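Local coordinates for uncharacterized protein (Pyrococcus horikoshii, PDB 1ZJJ) that binds magnesium and is probably a phosphatase of the haloacid dehalogenase (HAD) superfamily, at residues G114-V119 and A138-R143; A37-N42 and E190-V195; G125-P128 and E133-K136. All blocks are in the same frame, centred on the assembly; numbering follows the deposited sequence.

Contact 1. Residues G114-V119 and A138-R143; sequences GSWKEV and ATLAIR
Leu140 lays its CB over one face of the Trp116 indole, 3.8 Å from the centroid of the six-membered ring and 21° off the ring normal, a CH-pi contact. The nearest ring atom is CE3, 3.6 Å from Leu140 CB. Farther along the leucine, CD1 reaches the CE2-CZ2 side of the six-membered ring, 4.0 Å from CE2 of Trp116, so the side chain crosses the ring at a slant. One residue on, the Ala141 methyl sits against the backbone of the turn: its CB is 3.8 Å from Trp116 O and 4.0 Å from Val119 CB. No hydrogen bond joins the two segments.

The indole gets its position from a first torsion of 54°, which sets CG between the backbone N and the carbonyl carbon and swings the ring back over its own turn, with Gly114 O and Lys117 CB against the face opposite Leu140. The second subunit completes the setting: Trp116 NE1 is hydrogen-bonded to its Glu161 OE2, and its Ile163 packs on Leu140. Val119 also touches Phe87 of strand 86-89, and Ala141 touches Val122 of strand 121-124. The motif is a short 3-10 turn, 116-118, following a helix that Gly114, at positive phi, ends in a Schellman motif; the turn packs on helix 132-143, which itself lies against strands 86-89 and 121-124 in an alpha/beta layer.

Contact 2. Residues A37-N42 and E190-V195; sequences AFLTNN and EPMYEV
Met192 reaches from helix 190-199 to segment 37-42 at Leu39, Thr40 and Asn41, and its side chain carries nearly the whole contact. Its CB leaves the helix toward the strand, and chi1 of -162° puts CG anti to the backbone N, pointing it at the leucine. There CG meets both methyls of Leu39, 3.8 Å from CD1 and 3.9 Å from CD2. The chain then bends at chi2 (72°), and SD passes 3.8 Å from Leu39 CD1, the leucine and the methionine running antiparallel alongside one another. A second bend carries the terminal methyl on beyond the leucine to polar ground: Met192 CE lies 3.6 Å from Thr40 O and 3.3 Å from Asn41 OD1.

Those oxygens lie on the part of the chain that borders the metal site. The Thr40 side chain points the other way, about 5 Å from that of Asp7 and about 7 Å from the bound magnesium ion, and its OG1 accepts from Asn42 N at 3.1 Å, an ST turn at Thr40-Asn42. Asn41 has its amide held at both ends, OD1 by Lys187 N and ND2 by Asp154 OD2. Ala72 of helix 69-80 and Phe218 of helix 212-221 pack on Met192 as well.

Chemically, then, the contact is apolar along the thioether and turns polar at its end, where a methyl group rests against oxygens without hydrogen bonding to them; Asn41 OD1 takes its hydrogen bond from Lys187 instead.

Contact 3. Residues G125-P128 and E133-K136; sequences GLDP and EKLK
Lys134 NZ donates to Asp127 OD2 at 2.7 Å, a salt bridge that spans the beta-alpha connection between strand 121-124 and helix 132-143. The connection belongs to the smaller of the two parallel sheets, whose strands alternate with helices in the usual alpha/beta manner. The ammonium group uses the syn lone pair of OD2, on the side of the other carboxylate oxygen, yet it stays 3.7 Å from OD1 of Asp127, so the bridge rests on one oxygen and is not forked. OD1 has its own partner in Asp129 N, two residues farther along the loop. With one oxygen tied to the loop backbone and the other to the helix, the carboxylate is fixed against rotation, and the two donors would be expected to stabilise its negative charge.

The two side chains reach out to meet head-on across a backbone gap of 9.9 Å between Asp127 CA and Lys134 CA. The lysine has the longer reach: beyond CG its chain is fully extended, with chi2, chi3 and chi4 all close to 180°. Asp127 meets it with CG anti to the backbone N (chi1 -177°), which holds the carboxylate out from the loop toward the helix.

Apolar neighbours flank the bridge. Ile89 of strand 86-89 touches both Asp127 and Lys134, and Leu108 of helix 108-115 lies against the lysine. Thr131 OG1 accepts from Lys134 N. Leu126 of the loop and Leu135 of the helix pack on Tyr132 and Leu130 of the second subunit, respectively. The lysine methylenes take part too: CD of Lys134 comes to 3.2 Å from Asp127 OD2, alongside the oxygen that NZ grips.

Overall arrangement
From the N terminus the chain first lays down part of the larger parallel sheet, where strand 36-40 supplies the first half of contact 2. After strand 86-89 of the smaller sheet, the end of helix 108-115 and the turn after it (114-119) open contact 1. Strand 121-124 and the loop at 125-128 follow; contact 3 closes almost at once on helix 132-143, and the same helix, a little later, closes contact 1. Contact 3 is therefore nested in contact 1, and both in the long loop that contact 2 closes when helix 190-199 returns to the larger sheet. Contacts 1 and 3, centres 14 Å apart, both touch the second subunit; contact 2 touches no other chain.

Contact 1. Residues G114-V119 and A138-R143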
ATOM      1  N   GLY B 114     -11.454  17.989 -11.619  1.00 25.77           N
ATOM      2  CA  GLY B 114     -12.121  18.117 -10.333  1.00 24.70           C
ATOM      3  C   GLY B 114     -13.333  17.235 -10.086  1.00 23.49           C
ATOM      4  O   GLY B 114     -13.949  17.323  -9.020  1.00 22.77           O
ATOM      5  N   SER B 115     -13.672  16.386 -11.054  1.00 24.29           N
ATOM      6  CA  SER B 115     -14.836  15.504 -10.939  1.00 23.68           C
ATOM      7  C   SER B 115     -14.727  14.421  -9.868  1.00 23.76           C
ATOM      8  O   SER B 115     -15.703  13.725  -9.590  1.00 22.97           O
ATOM      9  CB  SER B 115     -15.136  14.845 -12.287  1.00 25.09           C
ATOM     10  OG  SER B 115     -15.498  15.817 -13.254  1.00 26.06           O
ATOM     11  N   TRP B 116     -13.547  14.261  -9.279  1.00 21.83           N
ATOM     12  CA  TRP B 116     -13.386  13.265  -8.220  1.00 22.60           C
ATOM     13  C   TRP B 116     -14.338  13.639  -7.082  1.00 22.51           C
ATOM     14  O   TRP B 116     -14.773  12.780  -6.306  1.00 22.15           O
ATOM     15  CB  TRP B 116     -11.957  13.259  -7.683  1.00 19.12           C
ATOM     16  CG  TRP B 116     -11.468  14.606  -7.217  1.00 20.17           C
ATOM     17  CD1 TRP B 116     -10.766  15.517  -7.953  1.00 18.99           C
ATOM     18  CD2 TRP B 116     -11.639  15.170  -5.910  1.00 19.74           C
ATOM     19  NE1 TRP B 116     -10.486  16.618  -7.168  1.00 17.48           N
ATOM     20  CE2 TRP B 116     -11.009  16.426  -5.910  1.00 21.22           C
ATOM     21  CE3 TRP B 116     -12.264  14.728  -4.730  1.00 21.87           C
ATOM     22  CZ2 TRP B 116     -10.977  17.249  -4.798  1.00 21.14           C
ATOM     23  CZ3 TRP B 116     -12.238  15.549  -3.610  1.00 23.10           C
ATOM     24  CH2 TRP B 116     -11.589  16.804  -3.658  1.00 22.22           C
ATOM     25  N   LYS B 117     -14.649  14.937  -7.014  1.00 22.47           N
ATOM     26  CA  LYS B 117     -15.540  15.515  -6.007  1.00 22.47           C
ATOM     27  C   LYS B 117     -16.951  14.940  -6.121  1.00 21.22           C
ATOM     28  O   LYS B 117     -17.685  14.900  -5.146  1.00 21.91           O
ATOM     29  CB  LYS B 117     -15.590  17.041  -6.183  1.00 24.00           C
ATOM     30  CG  LYS B 117     -15.323  17.852  -4.918  1.00 28.28           C
ATOM     31  CD  LYS B 117     -16.229  17.443  -3.782  1.00 27.87           C
ATOM     32  CE  LYS B 117     -16.118  18.454  -2.669  1.00 30.80           C
ATOM     33  NZ  LYS B 117     -16.493  17.891  -1.366  1.00 30.30           N
ATOM     34  N   GLU B 118     -17.329  14.508  -7.320  1.00 20.78           N
ATOM     35  CA  GLU B 118     -18.662  13.945  -7.525  1.00 20.99           C
ATOM     36  C   GLU B 118     -18.727  12.414  -7.476  1.00 20.21           C
ATOM     37  O   GLU B 118     -19.795  11.827  -7.640  1.00 20.06           O
ATOM     38  CB  GLU B 118     -19.251  14.444  -8.855  1.00 22.69           C
ATOM     39  CG  GLU B 118     -19.606  15.927  -8.865  1.00 23.33           C
ATOM     40  CD  GLU B 118     -18.396  16.853  -8.941  1.00 25.76           C
ATOM     41  OE1 GLU B 118     -17.648  16.802  -9.935  1.00 25.22           O
ATOM     42  OE2 GLU B 118     -18.184  17.643  -7.999  1.00 26.01           O
ATOM     43  N   VAL B 119     -17.585  11.772  -7.266  1.00 18.59           N
ATOM     44  CA  VAL B 119     -17.533  10.310  -7.200  1.00 18.69           C
ATOM     45  C   VAL B 119     -18.236   9.764  -5.959  1.00 17.58           C
ATOM     46  O   VAL B 119     -17.991  10.236  -4.850  1.00 16.11           O
ATOM     47  CB  VAL B 119     -16.073   9.806  -7.181  1.00 18.21           C
ATOM     48  CG1 VAL B 119     -16.034   8.313  -6.831  1.00 19.95           C
ATOM     49  CG2 VAL B 119     -15.424  10.058  -8.527  1.00 19.77           C
ATOM     50  N   ALA B 138      -8.350   8.637  -5.948  1.00 18.15           N
ATOM     51  CA  ALA B 138      -9.112   7.624  -5.227  1.00 18.08           C
ATOM     52  C   ALA B 138      -9.166   8.010  -3.749  1.00 17.75           C
ATOM     53  O   ALA B 138     -10.201   7.882  -3.097  1.00 19.56           O
ATOM     54  CB  ALA B 138      -8.459   6.253  -5.393  1.00 18.44           C
ATOM     55  N   THR B 139      -8.039   8.477  -3.224  1.00 17.18           N
ATOM     56  CA  THR B 139      -7.950   8.890  -1.834  1.00 17.35           C
ATOM     57  C   THR B 139      -8.833  10.112  -1.577  1.00 18.42           C
ATOM     58  O   THR B 139      -9.577  10.159  -0.594  1.00 18.88           O
ATOM     59  CB  THR B 139      -6.483   9.219  -1.455  1.00 18.83           C
ATOM     60  OG1 THR B 139      -5.711   8.014  -1.474  1.00 16.84           O
ATOM     61  CG2 THR B 139      -6.398   9.847  -0.077  1.00 17.31           C
ATOM     62  N   LEU B 140      -8.744  11.101  -2.459  1.00 18.68           N
ATOM     63  CA  LEU B 140      -9.546  12.311  -2.313  1.00 18.53           C
ATOM     64  C   LEU B 140     -11.028  11.958  -2.330  1.00 17.89           C
ATOM     65  O   LEU B 140     -11.796  12.447  -1.506  1.00 19.79           O
ATOM     66  CB  LEU B 140      -9.228  13.304  -3.437  1.00 19.58           C
ATOM     67  CG  LEU B 140      -7.862  13.999  -3.348  1.00 20.37           C
ATOM     68  CD1 LEU B 140      -7.594  14.810  -4.599  1.00 21.42           C
ATOM     69  CD2 LEU B 140      -7.833  14.891  -2.118  1.00 19.58           C
ATOM     70  N   ALA B 141     -11.419  11.088  -3.254  1.00 19.24           N
ATOM     71  CA  ALA B 141     -12.818  10.678  -3.371  1.00 17.71           C
ATOM     72  C   ALA B 141     -13.298   9.902  -2.143  1.00 17.66           C
ATOM     73  O   ALA B 141     -14.337  10.216  -1.571  1.00 16.81           O
ATOM     74  CB  ALA B 141     -13.005   9.847  -4.629  1.00 17.09           C
ATOM     75  N   ILE B 142     -12.538   8.889  -1.730  1.00 17.17           N
ATOM     76  CA  ILE B 142     -12.914   8.099  -0.557  1.00 16.72           C
ATOM     77  C   ILE B 142     -12.999   8.993   0.687  1.00 17.55           C
ATOM     78  O   ILE B 142     -13.879   8.804   1.534  1.00 16.21           O
ATOM     79  CB  ILE B 142     -11.904   6.965  -0.298  1.00 17.18           C
ATOM     80  CG1 ILE B 142     -11.995   5.930  -1.423  1.00 16.49           C
ATOM     81  CG2 ILE B 142     -12.169   6.333   1.069  1.00 18.32           C
ATOM     82  CD1 ILE B 142     -10.882   4.889  -1.388  1.00 14.46           C
ATOM     83  N   ARG B 143     -12.080   9.954   0.797  1.00 18.67           N
ATOM     84  CA  ARG B 143     -12.078  10.887   1.925  1.00 20.03           C
ATOM     85  C   ARG B 143     -13.267  11.831   1.855  1.00 20.27           C
ATOM     86  O   ARG B 143     -13.672  12.424   2.856  1.00 22.49           O
ATOM     87  CB  ARG B 143     -10.781  11.703   1.939  1.00 21.75           C
ATOM     88  CG  ARG B 143      -9.783  11.136   2.893  1.00 22.80           C
ATOM     89  CD  ARG B 143      -8.427  11.722   2.718  1.00 23.83           C
ATOM     90  NE  ARG B 143      -7.500  10.980   3.552  1.00 25.71           N
ATOM     91  CZ  ARG B 143      -7.461  11.067   4.873  1.00 25.38           C
ATOM     92  NH1 ARG B 143      -8.292  11.872   5.518  1.00 27.07           N
ATOM     93  NH2 ARG B 143      -6.591  10.332   5.550  1.00 27.24           N
TER

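Contact 2. Residues A37-N42 and E190-V195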
ATOM      1  N   ALA B  37     -18.881 -24.341 -10.982  1.00 20.00           N
ATOM      2  CA  ALA B  37     -18.576 -22.983 -11.410  1.00 19.04           C
ATOM      3  C   ALA B  37     -17.125 -22.684 -11.088  1.00 19.42           C
ATOM      4  O   ALA B  37     -16.540 -23.293 -10.191  1.00 18.86           O
ATOM      5  CB  ALA B  37     -19.488 -21.992 -10.705  1.00 17.60           C
ATOM      6  N   PHE B  38     -16.539 -21.762 -11.840  1.00 17.87           N
ATOM      7  CA  PHE B  38     -15.160 -21.370 -11.623  1.00 17.30           C
ATOM      8  C   PHE B  38     -15.213 -20.024 -10.898  1.00 18.41           C
ATOM      9  O   PHE B  38     -16.049 -19.168 -11.212  1.00 19.04           O
ATOM     10  CB  PHE B  38     -14.427 -21.278 -12.965  1.00 17.79           C
ATOM     11  CG  PHE B  38     -14.368 -22.593 -13.721  1.00 19.51           C
ATOM     12  CD1 PHE B  38     -14.658 -23.798 -13.083  1.00 21.67           C
ATOM     13  CD2 PHE B  38     -13.996 -22.624 -15.061  1.00 23.43           C
ATOM     14  CE1 PHE B  38     -14.578 -25.017 -13.770  1.00 24.04           C
ATOM     15  CE2 PHE B  38     -13.910 -23.837 -15.757  1.00 24.51           C
ATOM     16  CZ  PHE B  38     -14.203 -25.036 -15.107  1.00 22.99           C
ATOM     17  N   LEU B  39     -14.330 -19.844  -9.925  1.00 15.65           N
ATOM     18  CA  LEU B  39     -14.341 -18.630  -9.126  1.00 16.51           C
ATOM     19  C   LEU B  39     -12.952 -18.036  -8.940  1.00 17.65           C
ATOM     20  O   LEU B  39     -12.162 -18.549  -8.146  1.00 18.01           O
ATOM     21  CB  LEU B  39     -14.959 -18.955  -7.754  1.00 19.36           C
ATOM     22  CG  LEU B  39     -15.251 -17.813  -6.770  1.00 20.11           C
ATOM     23  CD1 LEU B  39     -16.425 -17.009  -7.301  1.00 19.41           C
ATOM     24  CD2 LEU B  39     -15.581 -18.365  -5.383  1.00 19.40           C
ATOM     25  N   THR B  40     -12.664 -16.951  -9.661  1.00 16.11           N
ATOM     26  CA  THR B  40     -11.362 -16.296  -9.561  1.00 16.26           C
ATOM     27  C   THR B  40     -11.417 -14.896  -8.936  1.00 17.00           C
ATOM     28  O   THR B  40     -12.337 -14.119  -9.210  1.00 15.15           O
ATOM     29  CB  THR B  40     -10.690 -16.173 -10.947  1.00 15.96           C
ATOM     30  OG1 THR B  40      -9.424 -15.519 -10.803  1.00 16.28           O
ATOM     31  CG2 THR B  40     -11.558 -15.365 -11.904  1.00 15.33           C
ATOM     32  N   ASN B  41     -10.429 -14.593  -8.090  1.00 17.03           N
ATOM     33  CA  ASN B  41     -10.298 -13.303  -7.434  1.00 17.00           C
ATOM     34  C   ASN B  41      -9.748 -12.252  -8.395  1.00 17.77           C
ATOM     35  O   ASN B  41      -9.744 -11.060  -8.118  1.00 16.15           O
ATOM     36  CB  ASN B  41      -9.353 -13.466  -6.243  1.00 13.64           C
ATOM     37  CG  ASN B  41     -10.158 -13.617  -4.980  1.00 13.94           C
ATOM     38  OD1 ASN B  41     -11.385 -13.667  -4.993  1.00 15.75           O
ATOM     39  ND2 ASN B  41      -9.433 -13.695  -3.851  1.00 12.91           N
ATOM     40  N   ASN B  42      -9.247 -12.709  -9.536  1.00 18.26           N
ATOM     41  CA  ASN B  42      -8.647 -11.799 -10.506  1.00 20.88           C
ATOM     42  C   ASN B  42      -9.735 -10.970 -11.187  1.00 20.68           C
ATOM     43  O   ASN B  42     -10.738 -11.512 -11.643  1.00 22.48           O
ATOM     44  CB  ASN B  42      -7.851 -12.593 -11.548  1.00 21.57           C
ATOM     45  CG  ASN B  42      -6.814 -11.746 -12.262  1.00 24.15           C
ATOM     46  OD1 ASN B  42      -7.135 -10.713 -12.847  1.00 24.27           O
ATOM     47  ND2 ASN B  42      -5.558 -12.184 -12.213  1.00 25.99           N
ATOM     48  N   GLU B 190     -17.383 -12.564   2.263  1.00 21.69           N
ATOM     49  CA  GLU B 190     -18.797 -12.869   2.125  1.00 23.58           C
ATOM     50  C   GLU B 190     -19.491 -12.442   0.822  1.00 21.70           C
ATOM     51  O   GLU B 190     -20.346 -13.163   0.315  1.00 20.86           O
ATOM     52  CB  GLU B 190     -19.518 -12.303   3.352  1.00 27.80           C
ATOM     53  CG  GLU B 190     -20.950 -12.742   3.531  1.00 30.62           C
ATOM     54  CD  GLU B 190     -21.881 -12.020   2.596  1.00 35.55           C
ATOM     55  OE1 GLU B 190     -21.532 -10.893   2.190  1.00 37.18           O
ATOM     56  OE2 GLU B 190     -22.962 -12.562   2.274  1.00 37.37           O
ATOM     57  N   PRO B 191     -19.143 -11.268   0.262  1.00 20.63           N
ATOM     58  CA  PRO B 191     -19.806 -10.863  -0.984  1.00 19.60           C
ATOM     59  C   PRO B 191     -19.642 -11.908  -2.092  1.00 18.68           C
ATOM     60  O   PRO B 191     -20.557 -12.135  -2.893  1.00 17.97           O
ATOM     61  CB  PRO B 191     -19.107  -9.548  -1.336  1.00 19.98           C
ATOM     62  CG  PRO B 191     -18.760  -8.990   0.016  1.00 20.53           C
ATOM     63  CD  PRO B 191     -18.230 -10.212   0.735  1.00 20.02           C
ATOM     64  N   MET B 192     -18.472 -12.541  -2.134  1.00 18.33           N
ATOM     65  CA  MET B 192     -18.191 -13.557  -3.147  1.00 19.01           C
ATOM     66  C   MET B 192     -19.066 -14.778  -2.889  1.00 19.85           C
ATOM     67  O   MET B 192     -19.577 -15.393  -3.821  1.00 19.00           O
ATOM     68  CB  MET B 192     -16.718 -13.968  -3.101  1.00 20.23           C
ATOM     69  CG  MET B 192     -16.236 -14.673  -4.356  1.00 21.87           C
ATOM     70  SD  MET B 192     -16.092 -13.515  -5.738  1.00 26.16           S
ATOM     71  CE  MET B 192     -14.454 -13.868  -6.298  1.00 20.89           C
ATOM     72  N   TYR B 193     -19.234 -15.126  -1.616  1.00 20.47           N
ATOM     73  CA  TYR B 193     -20.062 -16.272  -1.250  1.00 21.22           C
ATOM     74  C   TYR B 193     -21.506 -15.981  -1.624  1.00 20.57           C
ATOM     75  O   TYR B 193     -22.230 -16.859  -2.082  1.00 20.47           O
ATOM     76  CB  TYR B 193     -19.980 -16.551   0.253  1.00 22.27           C
ATOM     77  CG  TYR B 193     -20.795 -17.754   0.685  1.00 25.45           C
ATOM     78  CD1 TYR B 193     -20.410 -19.047   0.326  1.00 24.48           C
ATOM     79  CD2 TYR B 193     -21.970 -17.597   1.418  1.00 26.24           C
ATOM     80  CE1 TYR B 193     -21.176 -20.151   0.684  1.00 26.67           C
ATOM     81  CE2 TYR B 193     -22.744 -18.698   1.785  1.00 27.39           C
ATOM     82  CZ  TYR B 193     -22.343 -19.969   1.412  1.00 25.79           C
ATOM     83  OH  TYR B 193     -23.120 -21.053   1.739  1.00 27.13           O
ATOM     84  N   GLU B 194     -21.922 -14.735  -1.423  1.00 21.68           N
ATOM     85  CA  GLU B 194     -23.282 -14.341  -1.749  1.00 21.66           C
ATOM     86  C   GLU B 194     -23.544 -14.595  -3.225  1.00 20.82           C
ATOM     87  O   GLU B 194     -24.626 -15.031  -3.601  1.00 19.79           O
ATOM     88  CB  GLU B 194     -23.511 -12.864  -1.407  1.00 22.21           C
ATOM     89  CG  GLU B 194     -24.860 -12.341  -1.847  1.00 25.17           C
ATOM     90  CD  GLU B 194     -25.162 -10.958  -1.298  1.00 27.07           C
ATOM     91  OE1 GLU B 194     -24.271 -10.088  -1.340  1.00 26.62           O
ATOM     92  OE2 GLU B 194     -26.299 -10.740  -0.835  1.00 29.46           O
ATOM     93  N   VAL B 195     -22.546 -14.335  -4.064  1.00 19.60           N
ATOM     94  CA  VAL B 195     -22.705 -14.565  -5.500  1.00 21.35           C
ATOM     95  C   VAL B 195     -22.809 -16.052  -5.847  1.00 20.40           C
ATOM     96  O   VAL B 195     -23.644 -16.451  -6.656  1.00 21.46           O
ATOM     97  CB  VAL B 195     -21.547 -13.929  -6.298  1.00 20.86           C
ATOM     98  CG1 VAL B 195     -21.633 -14.336  -7.757  1.00 21.60           C
ATOM     99  CG2 VAL B 195     -21.626 -12.414  -6.185  1.00 19.50           C
TER

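Contact 3. Residues G125-P128 and E133-K136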
ATOM      1  N   GLY B 125      -9.150  -2.682  -8.070  1.00 15.06           N
ATOM      2  CA  GLY B 125      -8.770  -4.041  -8.397  1.00 15.94           C
ATOM      3  C   GLY B 125      -7.312  -3.985  -8.812  1.00 16.65           C
ATOM      4  O   GLY B 125      -6.659  -2.948  -8.646  1.00 16.25           O
ATOM      5  N   LEU B 126      -6.788  -5.080  -9.347  1.00 14.91           N
ATOM      6  CA  LEU B 126      -5.401  -5.098  -9.789  1.00 16.94           C
ATOM      7  C   LEU B 126      -5.232  -4.153 -10.984  1.00 16.06           C
ATOM      8  O   LEU B 126      -5.906  -4.298 -11.994  1.00 16.76           O
ATOM      9  CB  LEU B 126      -4.983  -6.515 -10.197  1.00 14.98           C
ATOM     10  CG  LEU B 126      -3.603  -6.605 -10.860  1.00 16.75           C
ATOM     11  CD1 LEU B 126      -2.526  -6.238  -9.848  1.00 18.06           C
ATOM     12  CD2 LEU B 126      -3.375  -8.014 -11.402  1.00 19.01           C
ATOM     13  N   ASP B 127      -4.332  -3.183 -10.858  1.00 18.51           N
ATOM     14  CA  ASP B 127      -4.079  -2.231 -11.936  1.00 18.69           C
ATOM     15  C   ASP B 127      -2.602  -2.263 -12.309  1.00 18.16           C
ATOM     16  O   ASP B 127      -1.768  -1.667 -11.632  1.00 17.30           O
ATOM     17  CB  ASP B 127      -4.471  -0.818 -11.504  1.00 18.98           C
ATOM     18  CG  ASP B 127      -4.293   0.200 -12.619  1.00 18.46           C
ATOM     19  OD1 ASP B 127      -3.814  -0.182 -13.707  1.00 17.71           O
ATOM     20  OD2 ASP B 127      -4.631   1.380 -12.404  1.00 18.75           O
ATOM     21  N   PRO B 128      -2.261  -2.965 -13.397  1.00 17.55           N
ATOM     22  CA  PRO B 128      -0.878  -3.083 -13.864  1.00 19.34           C
ATOM     23  C   PRO B 128      -0.307  -1.746 -14.311  1.00 20.59           C
ATOM     24  O   PRO B 128       0.903  -1.596 -14.456  1.00 20.59           O
ATOM     25  CB  PRO B 128      -0.991  -4.074 -15.022  1.00 19.46           C
ATOM     26  CG  PRO B 128      -2.191  -4.887 -14.657  1.00 21.43           C
ATOM     27  CD  PRO B 128      -3.146  -3.824 -14.196  1.00 19.31           C
ATOM     28  N   GLU B 133      -1.027   9.260  -9.365  1.00 19.39           N
ATOM     29  CA  GLU B 133      -2.175  10.105  -9.682  1.00 20.85           C
ATOM     30  C   GLU B 133      -3.491   9.375  -9.404  1.00 20.56           C
ATOM     31  O   GLU B 133      -4.423   9.949  -8.833  1.00 19.92           O
ATOM     32  CB  GLU B 133      -2.105  10.559 -11.144  1.00 21.76           C
ATOM     33  CG  GLU B 133      -3.303  11.377 -11.597  1.00 24.44           C
ATOM     34  CD  GLU B 133      -3.138  11.959 -12.988  1.00 24.67           C
ATOM     35  OE1 GLU B 133      -2.669  11.241 -13.894  1.00 24.26           O
ATOM     36  OE2 GLU B 133      -3.496  13.138 -13.178  1.00 25.77           O
ATOM     37  N   LYS B 134      -3.571   8.110  -9.803  1.00 19.97           N
ATOM     38  CA  LYS B 134      -4.783   7.337  -9.555  1.00 19.49           C
ATOM     39  C   LYS B 134      -5.024   7.195  -8.051  1.00 18.63           C
ATOM     40  O   LYS B 134      -6.147   7.371  -7.579  1.00 18.83           O
ATOM     41  CB  LYS B 134      -4.686   5.960 -10.210  1.00 21.42           C
ATOM     42  CG  LYS B 134      -4.715   5.995 -11.728  1.00 22.81           C
ATOM     43  CD  LYS B 134      -4.821   4.596 -12.304  1.00 26.48           C
ATOM     44  CE  LYS B 134      -4.754   4.614 -13.820  1.00 26.84           C
ATOM     45  NZ  LYS B 134      -4.921   3.243 -14.379  1.00 30.66           N
ATOM     46  N   LEU B 135      -3.974   6.871  -7.296  1.00 18.57           N
ATOM     47  CA  LEU B 135      -4.102   6.740  -5.846  1.00 18.75           C
ATOM     48  C   LEU B 135      -4.577   8.052  -5.225  1.00 19.32           C
ATOM     49  O   LEU B 135      -5.350   8.059  -4.264  1.00 18.78           O
ATOM     50  CB  LEU B 135      -2.756   6.360  -5.217  1.00 18.34           C
ATOM     51  CG  LEU B 135      -2.219   4.972  -5.557  1.00 19.63           C
ATOM     52  CD1 LEU B 135      -0.846   4.789  -4.923  1.00 18.18           C
ATOM     53  CD2 LEU B 135      -3.198   3.912  -5.052  1.00 19.05           C
ATOM     54  N   LYS B 136      -4.098   9.160  -5.780  1.00 17.58           N
ATOM     55  CA  LYS B 136      -4.458  10.483  -5.291  1.00 17.75           C
ATOM     56  C   LYS B 136      -5.964  10.743  -5.397  1.00 17.36           C
ATOM     57  O   LYS B 136      -6.621  11.027  -4.399  1.00 17.56           O
ATOM     58  CB  LYS B 136      -3.687  11.549  -6.074  1.00 18.14           C
ATOM     59  CG  LYS B 136      -4.000  12.981  -5.650  1.00 21.33           C
ATOM     60  CD  LYS B 136      -3.333  13.998  -6.570  1.00 21.83           C
ATOM     61  CE  LYS B 136      -3.848  13.909  -8.003  1.00 25.34           C
ATOM     62  NZ  LYS B 136      -3.269  14.986  -8.862  1.00 25.07           N
TER